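Local coordinates for DUF269-containing protein (Cyanothece sp. ATCC 51142, PDB 3NJ2) that is of unknown function but belongs to the DUF269 family and is associated with nitrogen fixation in this cyanobacterium, at residues T85-A97 / V110-V124. Sequence-based numbering, arbitrary orientation.
Sequences TKLRILCYFRAIA and VVVDLNHEGFGWALV
The ring of F93 lies between A122 of the hairpin and Y92 of its own helix: A122 sets its CB over the centre of one face, a CH-pi contact 3.4 Å from CB to the F93 ring centroid and 10° off the normal, while CD2 of Y92 lies over the opposite face near the rim and I89 CG2, also from the helix, meets the edge in the ring plane. V112 CG2 approaches the same ring obliquely. L90 CG sits over the centre of one face of the R94 guanidinium, with a water at its edge in the plane. The contact is a worked example of a helix laid along an antiparallel beta-hairpin, with one aromatic ring and small aliphatic groups filling the interface. The axis of 85-97 runs at 27° to strand 120-124 and nearly antiparallel to 110-114. V110, V112 and L114 of one strand and A122 and V124 of the other point their CB atoms at the helix.

Along the first strand, I89 and L114 touch tip to tip, CD1 to CD1 at 3.7 Å, whereas I89 crosses V112 at about a right angle. L90 and V112 run past each other in opposite senses, L90 CD1 lying 3.7 Å from V112 CG2. At the far end A97 CB is pressed tightly against V110 CG2, 3.4 Å away, and also meets V124 CG1.

On the hairpin's other face V111 lies on D113 of the second subunit and L123 on L123 of that subunit. No direct hydrogen bond joins helix and hairpin; water makes polar links at the borders. The extended K86 donates from NZ to a water whose O is 2.7 Å away; that water also accepts from L114 N. The water beside R94 accepts from R94 NE, and its O donates to V110 O, 3.0 Å away.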
ATOM      1  N   THR B  85     -12.854   0.283 -11.477  1.00 17.79           N
ATOM      2  CA  THR B  85     -13.314  -0.121 -10.139  1.00 17.01           C
ATOM      3  C   THR B  85     -12.174   0.203  -9.149  1.00 17.16           C
ATOM      4  O   THR B  85     -12.436   0.722  -8.044  1.00 13.96           O
ATOM      5  CB  THR B  85     -13.631  -1.615 -10.069  1.00 18.20           C
ATOM      6  OG1 THR B  85     -14.774  -1.867 -10.911  1.00 20.38           O
ATOM      7  CG2 THR B  85     -14.115  -1.965  -8.614  1.00 13.20           C
ATOM      8  N   LYS B  86     -10.938  -0.126  -9.522  1.00 17.36           N
ATOM      9  CA  LYS B  86      -9.777   0.201  -8.675  1.00 16.35           C
ATOM     10  C   LYS B  86      -9.682   1.719  -8.383  1.00 15.73           C
ATOM     11  O   LYS B  86      -9.483   2.119  -7.226  1.00 15.48           O
ATOM     12  CB  LYS B  86      -8.489  -0.324  -9.259  1.00 18.90           C
ATOM     13  CG  LYS B  86      -7.338  -0.005  -8.429  1.00 23.29           C
ATOM     14  CD  LYS B  86      -6.070  -0.589  -9.012  1.00 29.97           C
ATOM     15  CE  LYS B  86      -4.969  -0.507  -7.990  1.00 33.07           C
ATOM     16  NZ  LYS B  86      -3.806  -1.340  -8.500  1.00 37.53           N
ATOM     17  N   LEU B  87      -9.941   2.508  -9.432  1.00 13.06           N
ATOM     18  CA  LEU B  87      -9.958   3.978  -9.305  1.00 12.95           C
ATOM     19  C   LEU B  87     -11.129   4.416  -8.410  1.00 11.38           C
ATOM     20  O   LEU B  87     -10.924   5.345  -7.586  1.00 12.43           O
ATOM     21  CB  LEU B  87     -10.023   4.600 -10.745  1.00 13.49           C
ATOM     22  CG  LEU B  87      -9.920   6.145 -10.639  1.00 16.68           C
ATOM     23  CD1 LEU B  87      -8.682   6.738  -9.951  1.00 17.89           C
ATOM     24  CD2 LEU B  87      -9.902   6.697 -12.072  1.00 19.73           C
ATOM     25  N   ARG B  88     -12.282   3.767  -8.450  1.00 13.70           N
ATOM     26  CA  ARG B  88     -13.367   4.051  -7.456  1.00 12.87           C
ATOM     27  C   ARG B  88     -12.920   3.800  -6.049  1.00 11.42           C
ATOM     28  O   ARG B  88     -13.185   4.613  -5.202  1.00 12.07           O
ATOM     29  CB  ARG B  88     -14.740   3.310  -7.654  1.00 13.67           C
ATOM     30  CG  ARG B  88     -15.494   3.858  -8.896  1.00 21.23           C
ATOM     31  CD  ARG B  88     -16.924   3.474  -8.829  1.00 18.18           C
ATOM     32  NE  ARG B  88     -17.034   1.988  -8.852  1.00 20.86           N
ATOM     33  CZ  ARG B  88     -16.950   1.263  -9.972  1.00 23.10           C
ATOM     34  NH1 ARG B  88     -16.772   1.851 -11.165  1.00 27.68           N
ATOM     35  NH2 ARG B  88     -17.038  -0.069  -9.926  1.00 21.90           N
ATOM     36  N   ILE B  89     -12.253   2.686  -5.805  1.00 10.80           N
ATOM     37  CA  ILE B  89     -11.846   2.439  -4.436  1.00  9.83           C
ATOM     38  C   ILE B  89     -10.757   3.454  -4.066  1.00 10.09           C
ATOM     39  O   ILE B  89     -10.844   3.962  -2.907  1.00  9.93           O
ATOM     40  CB  ILE B  89     -11.188   1.050  -4.353  1.00 11.98           C
ATOM     41  CG1 ILE B  89     -12.161   0.008  -4.783  1.00 10.63           C
ATOM     42  CG2 ILE B  89     -10.676   0.758  -2.881  1.00 12.39           C
ATOM     43  CD1 ILE B  89     -11.583  -1.413  -4.890  1.00 12.87           C
ATOM     44  N   LEU B  90      -9.798   3.836  -4.941  1.00 10.21           N
ATOM     45  CA  LEU B  90      -8.800   4.866  -4.606  1.00 11.35           C
ATOM     46  C   LEU B  90      -9.490   6.193  -4.294  1.00 11.50           C
ATOM     47  O   LEU B  90      -9.173   6.812  -3.263  1.00 11.06           O
ATOM     48  CB  LEU B  90      -7.838   4.984  -5.775  1.00 12.14           C
ATOM     49  CG  LEU B  90      -6.444   5.529  -5.626  1.00 24.09           C
ATOM     50  CD1 LEU B  90      -5.747   4.988  -4.373  1.00 21.61           C
ATOM     51  CD2 LEU B  90      -5.723   5.022  -6.881  1.00 25.79           C
ATOM     52  N   CYS B  91     -10.526   6.531  -5.057  1.00 10.35           N
ATOM     53  CA  CYS B  91     -11.195   7.807  -4.826  1.00 11.58           C
ATOM     54  C   CYS B  91     -11.974   7.866  -3.540  1.00  8.93           C
ATOM     55  O   CYS B  91     -11.959   8.909  -2.834  1.00 11.02           O
ATOM     56  CB  CYS B  91     -12.113   8.176  -5.990  1.00 10.17           C
ATOM     57  SG  CYS B  91     -11.137   8.767  -7.477  1.00 15.56           S
ATOM     58  N   TYR B  92     -12.565   6.735  -3.141  1.00  9.38           N
ATOM     59  CA  TYR B  92     -13.210   6.578  -1.835  1.00  9.90           C
ATOM     60  C   TYR B  92     -12.242   6.842  -0.723  1.00  8.84           C
ATOM     61  O   TYR B  92     -12.496   7.716   0.181  1.00  9.28           O
ATOM     62  CB  TYR B  92     -13.804   5.153  -1.748  1.00  8.28           C
ATOM     63  CG  TYR B  92     -14.504   4.820  -0.471  1.00  9.89           C
ATOM     64  CD1 TYR B  92     -15.821   5.294  -0.206  1.00 10.59           C
ATOM     65  CD2 TYR B  92     -13.907   3.996   0.462  1.00 12.59           C
ATOM     66  CE1 TYR B  92     -16.514   4.947   0.975  1.00 12.78           C
ATOM     67  CE2 TYR B  92     -14.601   3.620   1.581  1.00 11.89           C
ATOM     68  CZ  TYR B  92     -15.895   4.117   1.831  1.00 13.52           C
ATOM     69  OH  TYR B  92     -16.520   3.775   2.993  1.00 15.25           O
ATOM     70  N   PHE B  93     -11.077   6.203  -0.770  1.00  8.37           N
ATOM     71  CA  PHE B  93     -10.095   6.426   0.302  1.00  8.61           C
ATOM     72  C   PHE B  93      -9.458   7.803   0.264  1.00 10.15           C
ATOM     73  O   PHE B  93      -9.103   8.326   1.321  1.00 10.77           O
ATOM     74  CB  PHE B  93      -9.138   5.227   0.466  1.00  9.92           C
ATOM     75  CG  PHE B  93      -9.875   4.011   1.016  1.00  9.51           C
ATOM     76  CD1 PHE B  93     -10.128   3.958   2.385  1.00 11.07           C
ATOM     77  CD2 PHE B  93     -10.286   2.922   0.168  1.00  9.63           C
ATOM     78  CE1 PHE B  93     -10.845   2.934   2.836  1.00 11.84           C
ATOM     79  CE2 PHE B  93     -11.050   1.880   0.662  1.00  9.81           C
ATOM     80  CZ  PHE B  93     -11.318   1.891   2.019  1.00 11.03           C
ATOM     81  N   ARG B  94      -9.280   8.349  -0.961  1.00 10.17           N
ATOM     82  CA  ARG B  94      -8.774   9.753  -1.054  1.00 10.31           C
ATOM     83  C   ARG B  94      -9.785  10.727  -0.513  1.00 10.57           C
ATOM     84  O   ARG B  94      -9.373  11.824   0.031  1.00 11.16           O
ATOM     85  CB  ARG B  94      -8.538  10.109  -2.514  1.00 12.23           C
ATOM     86  CG  ARG B  94      -7.198   9.443  -3.055  1.00 11.21           C
ATOM     87  CD  ARG B  94      -7.257   9.516  -4.606  1.00 13.96           C
ATOM     88  NE  ARG B  94      -5.983   9.043  -5.146  1.00 21.69           N
ATOM     89  CZ  ARG B  94      -5.796   8.619  -6.402  1.00 24.04           C
ATOM     90  NH1 ARG B  94      -6.813   8.556  -7.278  1.00 23.99           N
ATOM     91  NH2 ARG B  94      -4.599   8.185  -6.748  1.00 28.90           N
ATOM     92  N   ALA B  95     -11.054  10.430  -0.657  1.00 10.46           N
ATOM     93  CA  ALA B  95     -12.140  11.309  -0.163  1.00  9.46           C
ATOM     94  C   ALA B  95     -12.075  11.336   1.402  1.00 10.44           C
ATOM     95  O   ALA B  95     -12.255  12.424   2.047  1.00 13.45           O
ATOM     96  CB  ALA B  95     -13.446  10.818  -0.697  1.00 10.63           C
ATOM     97  N   ILE B  96     -11.810  10.143   1.970  1.00  9.98           N
ATOM     98  CA  ILE B  96     -11.746   9.976   3.399  1.00 10.32           C
ATOM     99  C   ILE B  96     -10.495  10.768   3.857  1.00 11.92           C
ATOM    100  O   ILE B  96     -10.551  11.597   4.835  1.00 10.86           O
ATOM    101  CB  ILE B  96     -11.656   8.477   3.742  1.00  9.76           C
ATOM    102  CG1 ILE B  96     -13.010   7.899   3.557  1.00  9.46           C
ATOM    103  CG2 ILE B  96     -11.136   8.322   5.311  1.00 13.03           C
ATOM    104  CD1 ILE B  96     -12.952   6.386   3.474  1.00 13.97           C
ATOM    105  N   ALA B  97      -9.381  10.611   3.161  1.00 11.33           N
ATOM    106  CA  ALA B  97      -8.082  11.212   3.500  1.00 11.11           C
ATOM    107  C   ALA B  97      -8.236  12.758   3.435  1.00 11.57           C
ATOM    108  O   ALA B  97      -7.809  13.505   4.291  1.00 13.76           O
ATOM    109  CB  ALA B  97      -7.023  10.752   2.543  1.00 11.01           C
ATOM    110  N   VAL B 110      -2.500   8.176   0.389  1.00 10.38           N
ATOM    111  CA  VAL B 110      -3.365   7.015   0.226  1.00  9.90           C
ATOM    112  C   VAL B 110      -2.709   5.989  -0.675  1.00 11.86           C
ATOM    113  O   VAL B 110      -2.164   6.337  -1.795  1.00 12.14           O
ATOM    114  CB  VAL B 110      -4.731   7.442  -0.373  1.00 11.70           C
ATOM    115  CG1 VAL B 110      -5.635   6.213  -0.560  1.00 12.35           C
ATOM    116  CG2 VAL B 110      -5.465   8.486   0.504  1.00 15.28           C
ATOM    117  N   VAL B 111      -2.758   4.695  -0.278  1.00 10.16           N
ATOM    118  CA  VAL B 111      -2.473   3.585  -1.174  1.00  9.38           C
ATOM    119  C   VAL B 111      -3.561   2.532  -1.087  1.00 10.83           C
ATOM    120  O   VAL B 111      -4.025   2.171   0.002  1.00 12.03           O
ATOM    121  CB  VAL B 111      -1.103   2.963  -0.726  1.00 10.47           C
ATOM    122  CG1 VAL B 111      -0.904   1.441  -1.110  1.00 11.82           C
ATOM    123  CG2 VAL B 111      -0.010   3.834  -1.202  1.00 11.11           C
ATOM    124  N   VAL B 112      -3.931   2.033  -2.231  1.00  9.85           N
ATOM    125  CA  VAL B 112      -4.825   0.868  -2.375  1.00 10.28           C
ATOM    126  C   VAL B 112      -4.039  -0.252  -3.083  1.00 12.88           C
ATOM    127  O   VAL B 112      -3.584  -0.091  -4.248  1.00 13.76           O
ATOM    128  CB  VAL B 112      -6.178   1.202  -3.061  1.00 11.50           C
ATOM    129  CG1 VAL B 112      -6.971  -0.076  -3.353  1.00 14.62           C
ATOM    130  CG2 VAL B 112      -6.988   2.259  -2.257  1.00 12.10           C
ATOM    131  N   ASP B 113      -3.746  -1.313  -2.350  1.00 12.44           N
ATOM    132  CA  ASP B 113      -2.961  -2.372  -2.914  1.00 12.13           C
ATOM    133  C   ASP B 113      -3.854  -3.632  -2.994  1.00 12.71           C
ATOM    134  O   ASP B 113      -4.394  -4.100  -1.994  1.00 13.02           O
ATOM    135  CB  ASP B 113      -1.798  -2.672  -2.019  1.00 13.55           C
ATOM    136  CG  ASP B 113      -0.839  -3.731  -2.599  1.00 14.48           C
ATOM    137  OD1 ASP B 113      -0.449  -3.644  -3.797  1.00 19.24           O
ATOM    138  OD2 ASP B 113      -0.429  -4.615  -1.898  1.00 18.59           O
ATOM    139  N   LEU B 114      -4.052  -4.102  -4.227  1.00 13.40           N
ATOM    140  CA  LEU B 114      -4.838  -5.309  -4.465  1.00 14.95           C
ATOM    141  C   LEU B 114      -4.138  -6.338  -5.292  1.00 17.15           C
ATOM    142  O   LEU B 114      -3.449  -6.012  -6.276  1.00 18.22           O
ATOM    143  CB  LEU B 114      -6.221  -4.935  -5.103  1.00 13.67           C
ATOM    144  CG  LEU B 114      -7.136  -4.031  -4.221  1.00 15.55           C
ATOM    145  CD1 LEU B 114      -8.299  -3.219  -4.963  1.00 16.30           C
ATOM    146  CD2 LEU B 114      -7.800  -4.898  -3.061  1.00 17.97           C
ATOM    147  N   ASN B 115      -4.338  -7.621  -4.952  1.00 17.42           N
ATOM    148  CA  ASN B 115      -3.798  -8.712  -5.752  1.00 18.39           C
ATOM    149  C   ASN B 115      -4.810  -9.135  -6.825  1.00 17.57           C
ATOM    150  O   ASN B 115      -5.893  -8.615  -6.948  1.00 17.19           O
ATOM    151  CB  ASN B 115      -3.249  -9.856  -4.880  1.00 18.76           C
ATOM    152  CG  ASN B 115      -4.364 -10.641  -4.172  1.00 16.37           C
ATOM    153  OD1 ASN B 115      -5.544 -10.428  -4.417  1.00 13.93           O
ATOM    154  ND2 ASN B 115      -3.980 -11.512  -3.235  1.00 19.40           N
ATOM    155  N   HIS B 116      -4.403 -10.113  -7.648  1.00 22.18           N
ATOM    156  CA  HIS B 116      -5.322 -10.608  -8.651  1.00 23.19           C
ATOM    157  C   HIS B 116      -6.669 -11.169  -8.072  1.00 22.26           C
ATOM    158  O   HIS B 116      -7.707 -11.233  -8.754  1.00 23.15           O
ATOM    159  CB  HIS B 116      -4.601 -11.673  -9.488  1.00 25.71           C
ATOM    160  CG  HIS B 116      -4.539 -13.017  -8.847  1.00 30.59           C
ATOM    161  ND1 HIS B 116      -5.429 -14.036  -9.151  1.00 37.44           N
ATOM    162  CD2 HIS B 116      -3.686 -13.523  -7.921  1.00 34.86           C
ATOM    163  CE1 HIS B 116      -5.120 -15.105  -8.436  1.00 37.40           C
ATOM    164  NE2 HIS B 116      -4.083 -14.813  -7.666  1.00 36.11           N
ATOM    165  N   GLU B 117      -6.672 -11.597  -6.800  1.00 19.18           N
ATOM    166  CA  GLU B 117      -7.878 -12.143  -6.193  1.00 17.90           C
ATOM    167  C   GLU B 117      -8.824 -11.102  -5.684  1.00 16.40           C
ATOM    168  O   GLU B 117      -9.858 -11.442  -5.138  1.00 18.74           O
ATOM    169  CB  GLU B 117      -7.523 -13.067  -4.994  1.00 17.48           C
ATOM    170  CG  GLU B 117      -6.496 -14.036  -5.332  1.00 19.60           C
ATOM    171  CD  GLU B 117      -5.772 -14.671  -4.143  1.00 23.79           C
ATOM    172  OE1 GLU B 117      -5.880 -14.186  -2.973  1.00 22.23           O
ATOM    173  OE2 GLU B 117      -5.057 -15.682  -4.421  1.00 25.36           O
ATOM    174  N   GLY B 118      -8.468  -9.811  -5.812  1.00 17.29           N
ATOM    175  CA  GLY B 118      -9.326  -8.788  -5.209  1.00 15.58           C
ATOM    176  C   GLY B 118      -9.092  -8.573  -3.733  1.00 14.28           C
ATOM    177  O   GLY B 118      -9.956  -8.025  -3.070  1.00 13.48           O
ATOM    178  N   PHE B 119      -7.931  -9.046  -3.280  1.00 13.04           N
ATOM    179  CA  PHE B 119      -7.674  -8.997  -1.827  1.00 11.62           C
ATOM    180  C   PHE B 119      -6.495  -8.052  -1.528  1.00 12.18           C
ATOM    181  O   PHE B 119      -5.514  -8.056  -2.279  1.00 11.80           O
ATOM    182  CB  PHE B 119      -7.392 -10.439  -1.212  1.00 12.89           C
ATOM    183  CG  PHE B 119      -7.001 -10.367   0.209  1.00 11.59           C
ATOM    184  CD1 PHE B 119      -7.926 -10.393   1.238  1.00 15.02           C
ATOM    185  CD2 PHE B 119      -5.632 -10.256   0.479  1.00 12.96           C
ATOM    186  CE1 PHE B 119      -7.425 -10.287   2.559  1.00 14.90           C
ATOM    187  CE2 PHE B 119      -5.149 -10.146   1.747  1.00 13.79           C
ATOM    188  CZ  PHE B 119      -6.055 -10.163   2.756  1.00 15.90           C
ATOM    189  N   GLY B 120      -6.564  -7.263  -0.436  1.00 10.59           N
ATOM    190  CA  GLY B 120      -5.350  -6.444  -0.102  1.00 10.51           C
ATOM    191  C   GLY B 120      -5.744  -5.449   0.968  1.00 10.43           C
ATOM    192  O   GLY B 120      -6.465  -5.783   1.961  1.00 12.48           O
ATOM    193  N   TRP B 121      -5.260  -4.219   0.784  1.00 10.49           N
ATOM    194  CA  TRP B 121      -5.353  -3.196   1.815  1.00 10.71           C
ATOM    195  C   TRP B 121      -5.639  -1.805   1.251  1.00  9.75           C
ATOM    196  O   TRP B 121      -5.131  -1.499   0.166  1.00 11.23           O
ATOM    197  CB  TRP B 121      -4.010  -3.068   2.473  1.00 13.05           C
ATOM    198  CG  TRP B 121      -3.645  -4.221   3.337  1.00 11.28           C
ATOM    199  CD1 TRP B 121      -2.769  -5.261   3.017  1.00 13.22           C
ATOM    200  CD2 TRP B 121      -4.116  -4.480   4.668  1.00 13.02           C
ATOM    201  NE1 TRP B 121      -2.713  -6.164   4.055  1.00 15.42           N
ATOM    202  CE2 TRP B 121      -3.459  -5.689   5.095  1.00 15.35           C
ATOM    203  CE3 TRP B 121      -4.923  -3.805   5.562  1.00 15.46           C
ATOM    204  CZ2 TRP B 121      -3.692  -6.244   6.364  1.00 16.57           C
ATOM    205  CZ3 TRP B 121      -5.174  -4.368   6.815  1.00 14.08           C
ATOM    206  CH2 TRP B 121      -4.561  -5.609   7.171  1.00 14.16           C
ATOM    207  N   ALA B 122      -6.398  -1.018   2.003  1.00  9.95           N
ATOM    208  CA  ALA B 122      -6.495   0.416   1.791  1.00  9.08           C
ATOM    209  C   ALA B 122      -5.807   1.059   2.986  1.00  9.27           C
ATOM    210  O   ALA B 122      -6.218   0.837   4.125  1.00 10.35           O
ATOM    211  CB  ALA B 122      -7.942   0.819   1.692  1.00 12.63           C
ATOM    212  N   LEU B 123      -4.820   1.913   2.686  1.00 11.15           N
ATOM    213  CA  LEU B 123      -3.990   2.509   3.720  1.00 11.23           C
ATOM    214  C   LEU B 123      -4.048   4.033   3.583  1.00 11.76           C
ATOM    215  O   LEU B 123      -3.833   4.551   2.499  1.00 12.57           O
ATOM    216  CB  LEU B 123      -2.530   2.085   3.626  1.00 10.39           C
ATOM    217  CG  LEU B 123      -2.501   0.540   3.618  1.00 11.07           C
ATOM    218  CD1 LEU B 123      -1.055   0.141   3.372  1.00 17.53           C
ATOM    219  CD2 LEU B 123      -3.084   0.001   4.955  1.00 10.84           C
ATOM    220  N   VAL B 124      -4.314   4.737   4.666  1.00 10.05           N
ATOM    221  CA  VAL B 124      -4.174   6.229   4.680  1.00 10.85           C
ATOM    222  C   VAL B 124      -3.260   6.554   5.809  1.00 10.21           C
ATOM    223  O   VAL B 124      -3.499   6.116   6.939  1.00 12.36           O
ATOM    224  CB  VAL B 124      -5.499   6.860   4.810  1.00 10.82           C
ATOM    225  CG1 VAL B 124      -5.392   8.481   4.800  1.00  9.53           C
ATOM    226  CG2 VAL B 124      -6.537   6.358   3.691  1.00 12.15           C
TER
HETATM  227  O   HOH W   1      -2.963  -2.982  -6.551  1.00 26.18           O
HETATM  228  O   HOH W   2      -3.375   8.262  -3.698  1.00 24.77           O